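Local coordinates for plasmin and fibronectin-binding protein A (Streptococcus pneumoniae, PDB 4MR0), which acts as a fibronectin-dependent adhesin and invasin of the bacterial surface, binding human fibronectin, plasmin, plasminogen and serum albumin, at residues A[139-143]-A[164-170]; A[182-187]-A[237-243]; A[226-232]-A[289-293]; A[450-455]-A[484-488]; A[507-511]-A[532-536]. All blocks are in the same frame, centred on the assembly; numbering follows the deposited sequence.

Contact 1. Residues A[139-143]-A[164-170]; sequences IDAAA and VFLKSHT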
# COMPACT_ATOMS: atom_id res chain seq x y z
N ILE A 139 -4.83 17.15 -23.68
CA ILE A 139 -5.20 17.46 -22.31
C ILE A 139 -5.39 18.96 -22.13
O ILE A 139 -6.37 19.40 -21.53
CB ILE A 139 -4.13 16.95 -21.32
CG1 ILE A 139 -4.11 15.41 -21.32
CG2 ILE A 139 -4.40 17.47 -19.93
CD1 ILE A 139 -2.99 14.82 -20.51
N ASP A 140 -4.44 19.75 -22.63
CA ASP A 140 -4.52 21.20 -22.51
C ASP A 140 -5.80 21.77 -23.12
O ASP A 140 -6.42 22.66 -22.55
CB ASP A 140 -3.30 21.86 -23.16
CG ASP A 140 -2.03 21.62 -22.37
OD1 ASP A 140 -2.12 21.06 -21.25
OD2 ASP A 140 -0.94 21.99 -22.86
N ALA A 141 -6.19 21.24 -24.28
CA ALA A 141 -7.41 21.71 -24.94
C ALA A 141 -8.63 21.31 -24.12
O ALA A 141 -9.58 22.09 -23.96
CB ALA A 141 -7.51 21.12 -26.34
N ALA A 142 -8.60 20.09 -23.58
CA ALA A 142 -9.71 19.59 -22.78
C ALA A 142 -9.88 20.43 -21.52
O ALA A 142 -11.01 20.72 -21.11
CB ALA A 142 -9.46 18.13 -22.41
N ALA A 143 -8.76 20.82 -20.93
CA ALA A 143 -8.76 21.64 -19.72
C ALA A 143 -9.43 22.99 -19.95
O ALA A 143 -9.95 23.60 -19.02
CB ALA A 143 -7.33 21.84 -19.23
N VAL A 164 3.83 13.68 -18.57
CA VAL A 164 2.57 14.24 -19.04
C VAL A 164 1.91 14.86 -17.81
O VAL A 164 1.91 14.26 -16.73
CB VAL A 164 1.65 13.13 -19.60
CG1 VAL A 164 0.28 13.72 -19.96
CG2 VAL A 164 2.30 12.48 -20.81
N PHE A 165 1.34 16.05 -17.96
CA PHE A 165 0.71 16.72 -16.83
C PHE A 165 -0.80 16.77 -16.92
O PHE A 165 -1.36 17.35 -17.85
CB PHE A 165 1.29 18.13 -16.71
CG PHE A 165 2.78 18.15 -16.61
CD1 PHE A 165 3.42 17.71 -15.46
CD2 PHE A 165 3.56 18.54 -17.71
CE1 PHE A 165 4.81 17.65 -15.39
CE2 PHE A 165 4.95 18.48 -17.65
CZ PHE A 165 5.58 18.03 -16.49
N LEU A 166 -1.46 16.14 -15.96
CA LEU A 166 -2.91 16.12 -15.91
C LEU A 166 -3.34 17.50 -15.47
O LEU A 166 -2.60 18.19 -14.76
CB LEU A 166 -3.38 15.07 -14.90
CG LEU A 166 -2.90 13.64 -15.22
CD1 LEU A 166 -3.33 12.70 -14.10
CD2 LEU A 166 -3.47 13.18 -16.56
N LYS A 167 -4.52 17.93 -15.90
CA LYS A 167 -5.02 19.25 -15.54
C LYS A 167 -6.40 19.11 -14.95
O LYS A 167 -7.06 18.08 -15.13
CB LYS A 167 -5.07 20.16 -16.77
CG LYS A 167 -3.76 20.32 -17.53
CD LYS A 167 -2.74 21.13 -16.75
CE LYS A 167 -1.48 21.39 -17.57
NZ LYS A 167 -1.76 22.21 -18.78
N SER A 168 -6.84 20.14 -14.24
CA SER A 168 -8.16 20.13 -13.63
C SER A 168 -9.27 19.99 -14.67
O SER A 168 -9.18 20.53 -15.77
CB SER A 168 -8.40 21.42 -12.84
OG SER A 168 -7.63 21.43 -11.65
N HIS A 169 -10.31 19.25 -14.29
CA HIS A 169 -11.48 19.02 -15.12
C HIS A 169 -11.20 18.29 -16.44
O HIS A 169 -11.85 18.56 -17.46
CB HIS A 169 -12.19 20.35 -15.38
CG HIS A 169 -12.55 21.09 -14.13
ND1 HIS A 169 -13.43 20.58 -13.20
CD2 HIS A 169 -12.09 22.26 -13.62
CE1 HIS A 169 -13.51 21.41 -12.17
NE2 HIS A 169 -12.71 22.43 -12.40
N THR A 170 -10.23 17.37 -16.43
CA THR A 170 -9.93 16.59 -17.62
C THR A 170 -10.25 15.14 -17.30
O THR A 170 -10.05 14.69 -16.17
CB THR A 170 -8.45 16.73 -18.06
OG1 THR A 170 -7.59 16.26 -17.02
CG2 THR A 170 -8.12 18.17 -18.39
O HOH W 1 -12.40 20.74 -18.80
O HOH W 2 -9.36 23.02 -16.08

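Contact 2. Residues A[182-187]-A[237-243]; sequences NGINIK and LPLINSS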
# COMPACT_ATOMS: atom_id res chain seq x y z
N ASN A 182 6.04 3.92 -21.05
CA ASN A 182 6.98 4.82 -20.40
C ASN A 182 8.36 4.84 -21.04
O ASN A 182 9.12 3.87 -20.94
CB ASN A 182 7.12 4.47 -18.92
CG ASN A 182 8.11 5.37 -18.21
OD1 ASN A 182 8.37 6.49 -18.66
ND2 ASN A 182 8.67 4.89 -17.10
N GLY A 183 8.68 5.94 -21.71
CA GLY A 183 9.97 6.08 -22.36
C GLY A 183 10.82 7.16 -21.71
O GLY A 183 11.78 7.65 -22.31
N ILE A 184 10.45 7.54 -20.49
CA ILE A 184 11.18 8.58 -19.76
C ILE A 184 12.46 7.98 -19.19
O ILE A 184 12.45 7.26 -18.19
CB ILE A 184 10.30 9.14 -18.62
CG1 ILE A 184 8.92 9.51 -19.17
CG2 ILE A 184 10.95 10.38 -18.02
CD1 ILE A 184 7.88 9.78 -18.10
N ASN A 185 13.58 8.28 -19.85
CA ASN A 185 14.89 7.77 -19.45
C ASN A 185 15.85 8.94 -19.30
O ASN A 185 16.71 9.16 -20.16
CB ASN A 185 15.37 6.77 -20.52
CG ASN A 185 16.74 6.20 -20.21
OD1 ASN A 185 17.00 5.70 -19.11
ND2 ASN A 185 17.63 6.26 -21.20
N ILE A 186 15.71 9.66 -18.20
CA ILE A 186 16.51 10.84 -17.91
C ILE A 186 17.30 10.70 -16.61
O ILE A 186 16.76 10.29 -15.58
CB ILE A 186 15.58 12.09 -17.84
CG1 ILE A 186 14.78 12.20 -19.14
CG2 ILE A 186 16.38 13.35 -17.61
CD1 ILE A 186 13.69 13.26 -19.11
N LYS A 187 18.58 11.04 -16.67
CA LYS A 187 19.48 10.95 -15.52
C LYS A 187 19.09 11.93 -14.41
O LYS A 187 18.73 13.07 -14.68
CB LYS A 187 20.91 11.25 -15.98
CG LYS A 187 21.97 11.00 -14.95
CD LYS A 187 22.20 9.52 -14.76
CE LYS A 187 23.27 9.26 -13.72
NZ LYS A 187 23.52 7.80 -13.56
N LEU A 237 15.20 1.42 -19.91
CA LEU A 237 15.38 2.76 -19.35
C LEU A 237 16.60 2.67 -18.43
O LEU A 237 16.49 2.78 -17.21
CB LEU A 237 14.14 3.17 -18.55
CG LEU A 237 12.81 3.13 -19.33
CD1 LEU A 237 11.63 3.25 -18.37
CD2 LEU A 237 12.79 4.24 -20.36
N PRO A 238 17.78 2.46 -19.03
CA PRO A 238 19.05 2.32 -18.31
C PRO A 238 19.51 3.46 -17.41
O PRO A 238 20.36 3.25 -16.54
CB PRO A 238 20.05 2.04 -19.44
CG PRO A 238 19.47 2.80 -20.59
CD PRO A 238 18.00 2.47 -20.48
N LEU A 239 18.94 4.66 -17.58
CA LEU A 239 19.35 5.80 -16.76
C LEU A 239 18.48 6.12 -15.53
O LEU A 239 18.87 6.95 -14.72
CB LEU A 239 19.46 7.06 -17.63
CG LEU A 239 20.45 7.01 -18.79
CD1 LEU A 239 20.45 8.37 -19.49
CD2 LEU A 239 21.85 6.67 -18.29
N ILE A 240 17.33 5.47 -15.39
CA ILE A 240 16.45 5.76 -14.25
C ILE A 240 16.80 5.02 -12.96
O ILE A 240 17.53 4.02 -12.96
CB ILE A 240 14.98 5.44 -14.60
CG1 ILE A 240 14.80 3.93 -14.77
CG2 ILE A 240 14.60 6.15 -15.91
CD1 ILE A 240 13.36 3.50 -14.91
N ASN A 241 16.28 5.53 -11.85
CA ASN A 241 16.49 4.91 -10.53
C ASN A 241 15.20 4.26 -10.06
O ASN A 241 15.21 3.46 -9.13
CB ASN A 241 16.96 5.94 -9.50
CG ASN A 241 18.40 6.35 -9.70
OD1 ASN A 241 19.27 5.51 -9.96
ND2 ASN A 241 18.67 7.65 -9.55
N SER A 242 14.08 4.60 -10.70
CA SER A 242 12.77 4.03 -10.38
C SER A 242 11.75 4.52 -11.41
O SER A 242 11.95 5.55 -12.04
CB SER A 242 12.32 4.46 -8.98
OG SER A 242 11.95 5.83 -8.95
N SER A 243 10.67 3.76 -11.61
CA SER A 243 9.64 4.18 -12.54
C SER A 243 8.28 4.01 -11.87
O SER A 243 8.10 3.14 -11.01
CB SER A 243 9.70 3.38 -13.85
OG SER A 243 9.29 2.04 -13.67

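Contact 3. Residues A[226-232]-A[289-293]; sequences ALNEEGT and ALPKT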
# COMPACT_ATOMS: atom_id res chain seq x y z
N ALA A 226 11.18 -3.63 -16.57
CA ALA A 226 11.84 -4.94 -16.60
C ALA A 226 13.36 -4.79 -16.61
O ALA A 226 13.90 -3.87 -17.24
CB ALA A 226 11.37 -5.74 -17.82
N LEU A 227 14.05 -5.70 -15.91
CA LEU A 227 15.50 -5.66 -15.80
C LEU A 227 16.27 -6.17 -17.01
O LEU A 227 15.74 -6.92 -17.83
CB LEU A 227 15.96 -6.47 -14.59
CG LEU A 227 15.41 -6.12 -13.21
CD1 LEU A 227 16.01 -7.07 -12.19
CD2 LEU A 227 15.73 -4.67 -12.86
N ASN A 228 17.53 -5.74 -17.11
CA ASN A 228 18.41 -6.18 -18.19
C ASN A 228 18.84 -7.59 -17.80
O ASN A 228 18.58 -8.04 -16.69
CB ASN A 228 19.64 -5.27 -18.30
CG ASN A 228 20.33 -5.05 -16.97
OD1 ASN A 228 20.28 -5.90 -16.07
ND2 ASN A 228 21.00 -3.91 -16.83
N GLU A 229 19.51 -8.29 -18.71
CA GLU A 229 19.92 -9.66 -18.42
C GLU A 229 20.79 -9.80 -17.17
O GLU A 229 20.76 -10.84 -16.51
CB GLU A 229 20.63 -10.27 -19.64
CG GLU A 229 20.70 -11.79 -19.58
CD GLU A 229 21.32 -12.39 -20.83
OE1 GLU A 229 21.59 -13.62 -20.84
OE2 GLU A 229 21.54 -11.64 -21.81
N GLU A 230 21.55 -8.76 -16.84
CA GLU A 230 22.40 -8.80 -15.65
C GLU A 230 21.57 -8.54 -14.39
O GLU A 230 22.04 -8.78 -13.28
CB GLU A 230 23.52 -7.76 -15.73
CG GLU A 230 24.37 -7.81 -16.98
CD GLU A 230 23.79 -6.99 -18.12
OE1 GLU A 230 22.66 -7.29 -18.56
OE2 GLU A 230 24.46 -6.03 -18.56
N GLY A 231 20.35 -8.04 -14.58
CA GLY A 231 19.49 -7.75 -13.45
C GLY A 231 20.04 -6.63 -12.57
O GLY A 231 19.89 -6.66 -11.35
N THR A 232 20.65 -5.64 -13.20
CA THR A 232 21.23 -4.51 -12.48
C THR A 232 20.56 -3.18 -12.83
O THR A 232 20.70 -2.20 -12.10
CB THR A 232 22.73 -4.37 -12.79
OG1 THR A 232 22.90 -4.06 -14.17
CG2 THR A 232 23.46 -5.67 -12.48
N ALA A 289 10.02 -4.66 -10.66
CA ALA A 289 11.38 -5.13 -10.89
C ALA A 289 12.31 -4.69 -9.77
O ALA A 289 12.31 -3.52 -9.38
CB ALA A 289 11.87 -4.61 -12.23
N LEU A 290 13.09 -5.63 -9.25
CA LEU A 290 14.02 -5.36 -8.17
C LEU A 290 15.43 -5.80 -8.60
O LEU A 290 15.71 -6.99 -8.72
CB LEU A 290 13.59 -6.12 -6.91
CG LEU A 290 12.15 -5.91 -6.44
CD1 LEU A 290 11.86 -6.81 -5.24
CD2 LEU A 290 11.92 -4.45 -6.07
N PRO A 291 16.33 -4.82 -8.83
CA PRO A 291 17.71 -5.09 -9.25
C PRO A 291 18.62 -5.72 -8.19
O PRO A 291 18.42 -5.53 -6.99
CB PRO A 291 18.20 -3.72 -9.69
CG PRO A 291 17.46 -2.80 -8.77
CD PRO A 291 16.07 -3.37 -8.78
N LYS A 292 19.62 -6.47 -8.65
CA LYS A 292 20.61 -7.14 -7.79
C LYS A 292 21.09 -6.28 -6.63
O LYS A 292 21.03 -6.68 -5.46
CB LYS A 292 21.86 -7.52 -8.60
CG LYS A 292 21.78 -8.73 -9.52
CD LYS A 292 23.17 -8.94 -10.15
CE LYS A 292 23.25 -10.17 -11.05
NZ LYS A 292 23.05 -11.44 -10.30
N THR A 293 21.60 -5.11 -6.99
CA THR A 293 22.18 -4.15 -6.06
C THR A 293 21.38 -3.57 -4.89
O THR A 293 21.96 -3.02 -3.96
CB THR A 293 22.75 -2.96 -6.86
OG1 THR A 293 23.21 -1.94 -5.96
CG2 THR A 293 21.68 -2.38 -7.78

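Contact 4. Residues A[450-455]-A[484-488]; sequences VAKDSA and ELLRV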
# COMPACT_ATOMS: atom_id res chain seq x y z
N VAL A 450 -0.02 -5.29 14.36
CA VAL A 450 -0.30 -3.90 14.71
C VAL A 450 0.63 -3.66 15.88
O VAL A 450 0.54 -4.34 16.91
CB VAL A 450 -1.76 -3.68 15.17
CG1 VAL A 450 -1.94 -2.24 15.66
CG2 VAL A 450 -2.71 -3.96 14.03
N ALA A 451 1.52 -2.69 15.75
CA ALA A 451 2.45 -2.49 16.85
C ALA A 451 3.14 -1.15 17.00
O ALA A 451 3.18 -0.33 16.09
CB ALA A 451 3.51 -3.57 16.78
N LYS A 452 3.65 -0.95 18.21
CA LYS A 452 4.48 0.20 18.53
C LYS A 452 5.72 -0.63 18.81
O LYS A 452 5.96 -1.06 19.94
CB LYS A 452 4.03 0.96 19.78
CG LYS A 452 4.84 2.24 19.93
CD LYS A 452 4.41 3.10 21.09
CE LYS A 452 4.78 2.48 22.42
NZ LYS A 452 4.60 3.48 23.51
N ASP A 453 6.45 -0.90 17.74
CA ASP A 453 7.64 -1.74 17.73
C ASP A 453 8.64 -1.61 18.88
O ASP A 453 9.34 -2.57 19.18
CB ASP A 453 8.36 -1.58 16.39
CG ASP A 453 7.39 -1.51 15.21
OD1 ASP A 453 6.68 -0.49 15.09
OD2 ASP A 453 7.33 -2.48 14.43
N SER A 454 8.70 -0.44 19.51
CA SER A 454 9.63 -0.24 20.61
C SER A 454 9.02 0.50 21.79
O SER A 454 8.26 1.46 21.62
CB SER A 454 10.87 0.51 20.12
OG SER A 454 11.72 0.86 21.21
N ALA A 455 9.37 0.06 22.99
CA ALA A 455 8.88 0.69 24.21
C ALA A 455 9.46 2.10 24.30
O ALA A 455 8.96 2.95 25.05
CB ALA A 455 9.31 -0.12 25.42
N GLU A 484 -0.44 -10.62 15.74
CA GLU A 484 0.36 -9.98 16.77
C GLU A 484 -0.10 -8.55 17.05
O GLU A 484 -0.24 -7.74 16.14
CB GLU A 484 1.84 -9.95 16.37
CG GLU A 484 2.65 -8.90 17.13
CD GLU A 484 4.10 -8.82 16.70
OE1 GLU A 484 4.36 -8.85 15.48
OE2 GLU A 484 4.97 -8.72 17.59
N LEU A 485 -0.31 -8.26 18.33
CA LEU A 485 -0.73 -6.95 18.77
C LEU A 485 0.28 -6.55 19.83
O LEU A 485 0.30 -7.10 20.94
CB LEU A 485 -2.14 -7.02 19.34
CG LEU A 485 -3.09 -7.39 18.19
CD1 LEU A 485 -4.20 -8.28 18.66
CD2 LEU A 485 -3.62 -6.11 17.56
N LEU A 486 1.14 -5.59 19.48
CA LEU A 486 2.20 -5.14 20.35
C LEU A 486 2.10 -3.69 20.79
O LEU A 486 2.07 -2.77 19.96
CB LEU A 486 3.55 -5.38 19.65
CG LEU A 486 4.83 -4.91 20.36
CD1 LEU A 486 5.02 -5.68 21.67
CD2 LEU A 486 6.01 -5.14 19.43
N ARG A 487 2.04 -3.49 22.10
CA ARG A 487 1.96 -2.19 22.73
C ARG A 487 0.84 -1.25 22.30
O ARG A 487 1.08 -0.07 22.05
CB ARG A 487 3.30 -1.46 22.61
CG ARG A 487 4.44 -2.21 23.27
CD ARG A 487 5.67 -1.33 23.46
NE ARG A 487 6.81 -2.16 23.84
CZ ARG A 487 7.53 -2.87 22.98
NH1 ARG A 487 7.25 -2.83 21.69
NH2 ARG A 487 8.52 -3.63 23.41
N VAL A 488 -0.38 -1.78 22.24
CA VAL A 488 -1.53 -0.95 21.90
C VAL A 488 -1.90 -0.30 23.24
O VAL A 488 -2.11 -0.99 24.24
CB VAL A 488 -2.70 -1.81 21.37
CG1 VAL A 488 -3.91 -0.94 21.09
CG2 VAL A 488 -2.28 -2.54 20.10

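Contact 5. Residues A[507-511]-A[532-536]; sequences VIEDS and FIKSN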
# COMPACT_ATOMS: atom_id res chain seq x y z
N VAL A 507 -1.43 -13.11 19.78
CA VAL A 507 -0.48 -12.70 20.80
C VAL A 507 -0.71 -11.23 21.09
O VAL A 507 -0.64 -10.39 20.19
CB VAL A 507 0.99 -12.88 20.35
CG1 VAL A 507 1.92 -12.31 21.41
CG2 VAL A 507 1.30 -14.35 20.11
N ILE A 508 -1.02 -10.92 22.35
CA ILE A 508 -1.24 -9.55 22.77
C ILE A 508 -0.15 -9.30 23.80
O ILE A 508 -0.15 -9.90 24.88
CB ILE A 508 -2.63 -9.36 23.39
CG1 ILE A 508 -3.69 -9.54 22.30
CG2 ILE A 508 -2.76 -7.98 24.02
CD1 ILE A 508 -5.12 -9.43 22.80
N GLU A 509 0.78 -8.42 23.45
CA GLU A 509 1.93 -8.13 24.30
C GLU A 509 2.11 -6.68 24.69
O GLU A 509 2.13 -5.80 23.83
CB GLU A 509 3.19 -8.62 23.59
CG GLU A 509 4.48 -8.39 24.34
CD GLU A 509 5.69 -8.90 23.57
OE1 GLU A 509 5.51 -9.70 22.62
OE2 GLU A 509 6.83 -8.52 23.93
N ASP A 510 2.25 -6.44 25.99
CA ASP A 510 2.48 -5.09 26.52
C ASP A 510 1.41 -4.05 26.20
O ASP A 510 1.71 -2.86 26.16
CB ASP A 510 3.83 -4.57 26.03
CG ASP A 510 4.99 -5.16 26.80
OD1 ASP A 510 5.17 -4.77 27.97
OD2 ASP A 510 5.70 -6.02 26.24
N SER A 511 0.18 -4.49 25.98
CA SER A 511 -0.89 -3.55 25.68
C SER A 511 -1.53 -3.05 26.97
O SER A 511 -1.58 -3.76 27.97
CB SER A 511 -1.93 -4.23 24.78
OG SER A 511 -1.33 -4.60 23.54
N PHE A 532 -1.57 -13.58 26.33
CA PHE A 532 -1.76 -12.23 26.88
C PHE A 532 -0.55 -11.99 27.77
O PHE A 532 -0.51 -12.43 28.93
CB PHE A 532 -3.07 -12.19 27.67
CG PHE A 532 -3.48 -10.81 28.11
CD1 PHE A 532 -3.07 -9.68 27.42
CD2 PHE A 532 -4.33 -10.66 29.20
CE1 PHE A 532 -3.50 -8.41 27.80
CE2 PHE A 532 -4.77 -9.39 29.59
CZ PHE A 532 -4.35 -8.26 28.89
N ILE A 533 0.43 -11.28 27.22
CA ILE A 533 1.70 -11.02 27.90
C ILE A 533 2.01 -9.58 28.28
O ILE A 533 1.68 -8.64 27.56
CB ILE A 533 2.85 -11.51 27.01
CG1 ILE A 533 2.72 -13.01 26.76
CG2 ILE A 533 4.18 -11.17 27.65
CD1 ILE A 533 3.59 -13.50 25.62
N LYS A 534 2.68 -9.42 29.42
CA LYS A 534 3.11 -8.11 29.89
C LYS A 534 4.57 -8.27 30.29
O LYS A 534 5.01 -9.36 30.65
CB LYS A 534 2.29 -7.64 31.09
CG LYS A 534 2.49 -8.48 32.34
CD LYS A 534 1.92 -7.78 33.56
CE LYS A 534 2.19 -8.59 34.82
NZ LYS A 534 1.72 -7.89 36.05
N SER A 535 5.33 -7.18 30.24
CA SER A 535 6.73 -7.26 30.61
C SER A 535 7.07 -6.19 31.63
O SER A 535 6.36 -5.19 31.75
CB SER A 535 7.63 -7.07 29.38
OG SER A 535 7.70 -5.70 29.02
N ASN A 536 8.14 -6.42 32.37
CA ASN A 536 8.62 -5.46 33.36
C ASN A 536 9.88 -4.89 32.74
O ASN A 536 10.26 -5.27 31.64
CB ASN A 536 8.95 -6.16 34.68
CG ASN A 536 9.82 -7.39 34.48
OD1 ASN A 536 9.32 -8.51 34.33
ND2 ASN A 536 11.14 -7.18 34.48
O HOH W 3 -0.73 -7.21 26.96

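Contact 1. Residues A[139-143]-A[164-170]
Asp140 OD1 takes the ammonium group of Lys167 in a salt bridge, OD1 to NZ 2.7 Å. The lysine comes in from above the carboxylate plane, 49° out of it. Its chain is bent at chi2 (-71°) and again at chi4 (64°). These bends fold it back over the helix, and its methylenes pack on the way. Lys167 CG lies 3.8 Å from Ile139 CG2, and the two side chains cross at about a right angle. Lys167 CB meets the methyl of Ala143. Ile139 reaches the other way with CD1, which presses on Val164 CG1 at 3.5 Å, a tight carbon pair. Helix 132-143 here packs against one coil of the right-handed parallel beta-helix, the fold of the pectate lyase-like family. The coil leaves strand 164-165 and makes a type II beta turn from Lys167 to Thr170, with His169 at positive phi. Thr170 OG1 bonds to Lys167 O at 2.7 Å and ties the turn across. Thr170 CG2 is left to face the helix and lies 3.8 Å from Ala143 CB. Two waters fill in beside Ala142 and Ala143. One donates to both Ala142 O and His169 O. The other donates to Ala143 O and to Ser168 O. The side chains of Ser168 and His169 turn to the next coil, where they bond Glu212 N and Asp213 OD2.

Contact 2. Residues A[182-187]-A[237-243]
One amide oxygen, Asn185 OD1, carries the one direct hydrogen bond between these two loops. It lies against the type I beta turn from Leu237 to Ile240 and accepts from Leu239 N at 2.7 Å. The donor lies in the carbonyl plane, on a lone pair. With chi1 at 178°, the Asn185 amide reaches from its own loop to the turn and crosses the Pro238 and Leu239 side chains at about a right angle. Leu239 CB comes within 3.2 Å of OD1, and Leu239 CG lies 3.8 Å from Asn185 ND2. Leu237 packs alongside: its CD2 meets Asn185 CB at 3.6 Å, and its CD1 meets Asn182 ND2 at the same distance. Ile184 O accepts from Ser191 OG, and Ile240 CG2 packs against it at 3.3 Å. At the other end Asn182 OD1 accepts from Ile184 N at 3.0 Å, which makes an Asx turn. Asn182 ND2 bonds Ser191 OG and Met223 O. Both segments are loops that link strands of the beta-helix, after strand 178-182 and before strand 243-252. The single in-plane bond thus fixes the turn against the other loop, and the leucine and isoleucine carbons around it probably shield it from water.

Contact 3. Residues A[226-232]-A[289-293]
Ala289, at the end of strand 278-289, turns its methyl to Leu227. Its CB lies 3.9 Å from Leu227 CD2. Leu290 CB points away from this contact, and the side chain touches Val346 and His404. The Leu290 carbonyl oxygen meets Leu227 CD1 at 3.5 Å. Pro291 CB is 4.1 Å from Leu227 CD2, so this leucine touches three successive residues. Leu227 CG lies anti to the carbonyl carbon (chi1 -57°), which turns the branch toward segment 289-293. Tyr265 of strand 260-265 touches both Leu227 and Pro291. A bound manganese ion lies about 4 Å from the Leu227 side chain. The contact joins two loops on the outside of the beta-helix, one after strand 220-222 and one after strand 278-289. The first loop makes a type I beta turn from Asn228 to Gly231. Asn228 OD1 accepts from Thr232 N at 2.9 Å, and its ND2 donates to Thr232 OG1. Gly231, the last residue of the turn, has positive phi and presents its oxygen to the second loop. Lys292 N takes it at 2.7 Å, almost straight (177°) and nearly along the C=O axis. Lys292 CD lies 4.0 Å from Thr232 CG2.

Contact 4. Residues A[450-455]-A[484-488]
Backbone hydrogen bonds form the frame of this parallel pairing, in which Val450 sits beside Leu485 and Ala451 beside Leu486. Val450 N donates to Glu484 O at 3.0 Å. Leu486 N donates to Val450 O at 2.9 Å. Lys452 N donates to Leu486 O at 3.0 Å. Two CA-H...O contacts add to these, the shorter from Ala451 CA to Leu486 O. The apolar contacts divide between two faces. On one, Val450 CB meets Leu485 CD2 at 3.9 Å, and Ile464 of strand 462-473 covers Val450 and Val488. On the other, Ala451 CB and Leu486 CB are tight at 3.4 Å. This parallel, in-register pairing of strands from successive coils is how a parallel beta-helix is built, and strand 483-486 lies in the fourth PbH1 repeat. The one side-chain hydrogen bond between the segments comes from Arg487, whose backbone leaves the strand at positive phi. Its chain runs extended from CG to NE, and NH1 donates to Lys452 O at 2.8 Å, in the carbonyl plane. The guanidinium is flanked on both faces. Ala455 N stands over the centre of one, and Leu486 CD1 lies 3.6 Å above the other, toward its rim. The Lys452 and Arg487 chains cross at about a right angle. Lys452 NZ turns to Tyr457 O, while Glu484 OE1 and Asp453 OD2 form salt bridges with Arg449.

Contact 5. Residues A[507-511]-A[532-536]
Asp510 reaches across to Ser535 just past the end of its strand. Its CB packs on the other side against Arg487 CG, at 3.7 Å, in the preceding coil. Its CG is 3.5 Å from Ser535 OG. OD1 takes both bonds from Ser535: OG donates to it at 2.9 Å on the syn lone pair, the side of the other oxygen, and Ser535 N adds a weak bond. OD2 is more distant, 3.4 Å from Ser535 OG. A chi1 of -78° sets CG beside the backbone N and carries the carboxylate to Ser535, and positive phi at Asp510 turns the chain after the strand. Before this turn strands 507-509 and 532-535 run parallel, with axes 4.8 Å apart and 23° between them. Ile533 N bonds Ile508 O, and Asp510 N bonds Ile533 O, both at 2.8 Å. A water accepts from Ser511 N and donates to Ile533 O, so that oxygen has two donors. On the inner face Ile508 CG2 touches Phe532 CD1 at 3.8 Å, and Tyr560 meets the Phe532 ring edge-to-face. On the other face Glu509 lies beside Ile533. These are late coils of the beta-helix, and strand 506-509 lies in the fifth PbH1 repeat. The hydroxyl, with a weaker share from the amide, probably helps to stabilise the charge of Asp510, so a side-chain bond continues the pairing past the last backbone bond.

The five contacts follow the long axis of one parallel beta-helix. Contact 1 lies near its N-terminal end, where helix 132-143 packs on an early coil, and contact 5 near the other end, their centres 54 Å apart. Contacts 2 and 3 are 13 Å apart between centres. Their segments alternate along the chain, and 226-232 and 237-243 both lie in the long link between strands 220-222 and 243-252. Contacts 4 and 5, 9 Å apart between centres, are successive steps of one sheet: strands 483-486 and 506-509 are neighbours, and Leu485 bonds to Val507 and Glu509. Coil-by-coil stacking thus builds the elongated beta-helix part of this larger, wall-attached adhesin, with loops packed on its flank.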